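PDB 5IZS: designed protein 5L6HC3_1 from Synthetic construct, which has no natural function, being designed from scratch to assemble as a homotrimer of helical hairpins, its specificity probably set by modular hydrogen-bond networks. Local coordinates for residues C[40-44]-C[45-49]. Sequence-based numbering, arbitrary orientation.
Sequences SELTD and EKTIR
Leu42 and Thr47 meet through methyl groups, their side chains crossing at about a right angle, in a local contact that illustrates how a short interhelical loop passes from one helix to the next. Leu42 is the first residue to leave the helical conformation; its CD1 lies 3.5 Å from Thr47 CG2, and CD2 borders the same methyl. A chi1 of -68° puts Thr47 OG1 opposite its carbonyl carbon and turns CG2 toward the leucine, OG1 coming beside Asp44 CB. A serine in place of this threonine would probably open a gap beside the leucine methyls and leave them freer to shift. Nearer the backbone, Leu42 CB packs on Ile48 CG1 at 3.8 Å. Asp44 is the N-cap: with CG anti to its own nitrogen (chi1 -168°), OD1 accepts a weak, bent bond from Lys46 N at 3.0 Å. The first helical bond is straighter, Ile48 N reaching Asp44 O over 3.0 Å in the carbonyl plane. Residues 42-44 thus link helix 6-41 to helix 45-82 at one end of the hairpin, where Glu41 forms an intersubunit salt bridge with Arg49 of a second subunit and Ile48 packs on Ser40 of the third.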
ATOM      1  N   SER C  40      -1.891 -23.785   1.917  1.00 27.45           N
ATOM      2  CA  SER C  40      -1.068 -24.854   2.470  1.00 28.34           C
ATOM      3  C   SER C  40      -1.942 -25.939   3.099  1.00 30.92           C
ATOM      4  O   SER C  40      -1.556 -27.107   3.156  1.00 36.48           O
ATOM      5  CB  SER C  40      -0.093 -24.301   3.510  1.00 31.72           C
ATOM      6  OG  SER C  40      -0.786 -23.850   4.665  1.00 35.67           O
ATOM      7  N   GLU C  41      -3.126 -25.542   3.555  1.00 31.50           N
ATOM      8  CA  GLU C  41      -4.036 -26.438   4.266  1.00 26.09           C
ATOM      9  C   GLU C  41      -4.846 -27.332   3.324  1.00 24.21           C
ATOM     10  O   GLU C  41      -5.210 -28.452   3.681  1.00 29.91           O
ATOM     11  CB  GLU C  41      -4.992 -25.627   5.147  1.00 28.11           C
ATOM     12  CG  GLU C  41      -4.344 -24.929   6.339  1.00 35.56           C
ATOM     13  CD  GLU C  41      -5.254 -23.881   6.968  1.00 37.00           C
ATOM     14  OE1 GLU C  41      -6.214 -23.448   6.297  1.00 36.69           O
ATOM     15  OE2 GLU C  41      -5.015 -23.490   8.131  1.00 38.29           O
ATOM     16  N   LEU C  42      -5.121 -26.836   2.121  1.00 20.70           N
ATOM     17  CA  LEU C  42      -6.007 -27.529   1.190  1.00 24.29           C
ATOM     18  C   LEU C  42      -5.253 -28.240   0.067  1.00 24.30           C
ATOM     19  O   LEU C  42      -4.187 -27.797  -0.356  1.00 26.15           O
ATOM     20  CB  LEU C  42      -7.004 -26.538   0.589  1.00 23.81           C
ATOM     21  CG  LEU C  42      -7.793 -25.690   1.590  1.00 23.46           C
ATOM     22  CD1 LEU C  42      -8.328 -24.422   0.936  1.00 20.10           C
ATOM     23  CD2 LEU C  42      -8.918 -26.501   2.216  1.00 25.75           C
ATOM     24  N   THR C  43      -5.823 -29.339  -0.417  1.00 21.50           N
ATOM     25  CA  THR C  43      -5.269 -30.065  -1.558  1.00 24.62           C
ATOM     26  C   THR C  43      -6.246 -30.127  -2.733  1.00 28.90           C
ATOM     27  O   THR C  43      -5.835 -30.342  -3.872  1.00 30.25           O
ATOM     28  CB  THR C  43      -4.860 -31.499  -1.172  1.00 27.41           C
ATOM     29  OG1 THR C  43      -5.903 -32.101  -0.393  1.00 31.65           O
ATOM     30  CG2 THR C  43      -3.568 -31.486  -0.360  1.00 28.07           C
ATOM     31  N   ASP C  44      -7.536 -29.936  -2.461  1.00 31.23           N
ATOM     32  CA  ASP C  44      -8.525 -29.868  -3.534  1.00 31.68           C
ATOM     33  C   ASP C  44      -8.376 -28.548  -4.281  1.00 28.40           C
ATOM     34  O   ASP C  44      -8.598 -27.477  -3.722  1.00 27.90           O
ATOM     35  CB  ASP C  44      -9.949 -30.016  -2.987  1.00 35.03           C
ATOM     36  CG  ASP C  44     -10.984 -30.243  -4.088  1.00 43.65           C
ATOM     37  OD1 ASP C  44     -10.762 -29.804  -5.237  1.00 43.00           O
ATOM     38  OD2 ASP C  44     -12.029 -30.865  -3.803  1.00 48.84           O
ATOM     39  N   GLU C  45      -8.015 -28.641  -5.555  1.00 30.34           N
ATOM     40  CA  GLU C  45      -7.746 -27.468  -6.376  1.00 35.89           C
ATOM     41  C   GLU C  45      -8.989 -26.601  -6.601  1.00 37.69           C
ATOM     42  O   GLU C  45      -8.890 -25.378  -6.661  1.00 43.61           O
ATOM     43  CB  GLU C  45      -7.161 -27.898  -7.721  1.00 38.29           C
ATOM     44  CG  GLU C  45      -6.581 -26.760  -8.537  1.00 41.72           C
ATOM     45  CD  GLU C  45      -5.372 -26.125  -7.879  1.00 44.74           C
ATOM     46  OE1 GLU C  45      -4.634 -26.841  -7.170  1.00 47.13           O
ATOM     47  OE2 GLU C  45      -5.163 -24.909  -8.067  1.00 46.70           O
ATOM     48  N   LYS C  46     -10.151 -27.237  -6.728  1.00 39.42           N
ATOM     49  CA  LYS C  46     -11.419 -26.521  -6.872  1.00 38.89           C
ATOM     50  C   LYS C  46     -11.664 -25.611  -5.677  1.00 34.97           C
ATOM     51  O   LYS C  46     -12.110 -24.474  -5.815  1.00 37.07           O
ATOM     52  CB  LYS C  46     -12.577 -27.505  -7.014  1.00 43.82           C
ATOM     53  CG  LYS C  46     -13.943 -26.851  -6.976  1.00 50.75           C
ATOM     54  CD  LYS C  46     -14.958 -27.753  -6.296  1.00 52.97           C
ATOM     55  CE  LYS C  46     -16.375 -27.347  -6.660  1.00 54.69           C
ATOM     56  NZ  LYS C  46     -16.608 -27.460  -8.128  1.00 56.13           N
ATOM     57  N   THR C  47     -11.367 -26.143  -4.499  1.00 34.09           N
ATOM     58  CA  THR C  47     -11.473 -25.410  -3.250  1.00 31.73           C
ATOM     59  C   THR C  47     -10.486 -24.243  -3.212  1.00 29.29           C
ATOM     60  O   THR C  47     -10.845 -23.114  -2.878  1.00 24.54           O
ATOM     61  CB  THR C  47     -11.222 -26.350  -2.059  1.00 30.61           C
ATOM     62  OG1 THR C  47     -12.291 -27.300  -1.962  1.00 32.77           O
ATOM     63  CG2 THR C  47     -11.130 -25.570  -0.777  1.00 25.91           C
ATOM     64  N   ILE C  48      -9.240 -24.532  -3.572  1.00 29.27           N
ATOM     65  CA  ILE C  48      -8.176 -23.536  -3.611  1.00 31.05           C
ATOM     66  C   ILE C  48      -8.482 -22.409  -4.602  1.00 34.99           C
ATOM     67  O   ILE C  48      -8.271 -21.233  -4.301  1.00 32.77           O
ATOM     68  CB  ILE C  48      -6.828 -24.197  -3.968  1.00 23.28           C
ATOM     69  CG1 ILE C  48      -6.364 -25.096  -2.821  1.00 23.28           C
ATOM     70  CG2 ILE C  48      -5.765 -23.154  -4.268  1.00 16.09           C
ATOM     71  CD1 ILE C  48      -5.183 -25.964  -3.172  1.00 21.90           C
ATOM     72  N   ARG C  49      -8.994 -22.771  -5.775  1.00 36.36           N
ATOM     73  CA  ARG C  49      -9.329 -21.778  -6.795  1.00 34.39           C
ATOM     74  C   ARG C  49     -10.481 -20.873  -6.349  1.00 30.00           C
ATOM     75  O   ARG C  49     -10.538 -19.699  -6.720  1.00 29.91           O
ATOM     76  CB  ARG C  49      -9.680 -22.459  -8.119  1.00 37.52           C
ATOM     77  CG  ARG C  49      -8.498 -23.115  -8.825  1.00 41.56           C
ATOM     78  CD  ARG C  49      -8.852 -23.496 -10.255  1.00 44.78           C
ATOM     79  NE  ARG C  49     -10.009 -24.385 -10.319  1.00 45.58           N
ATOM     80  CZ  ARG C  49      -9.933 -25.708 -10.410  1.00 43.24           C
ATOM     81  NH1 ARG C  49      -8.749 -26.304 -10.451  1.00 42.38           N
ATOM     82  NH2 ARG C  49     -11.040 -26.438 -10.464  1.00 40.98           N
TER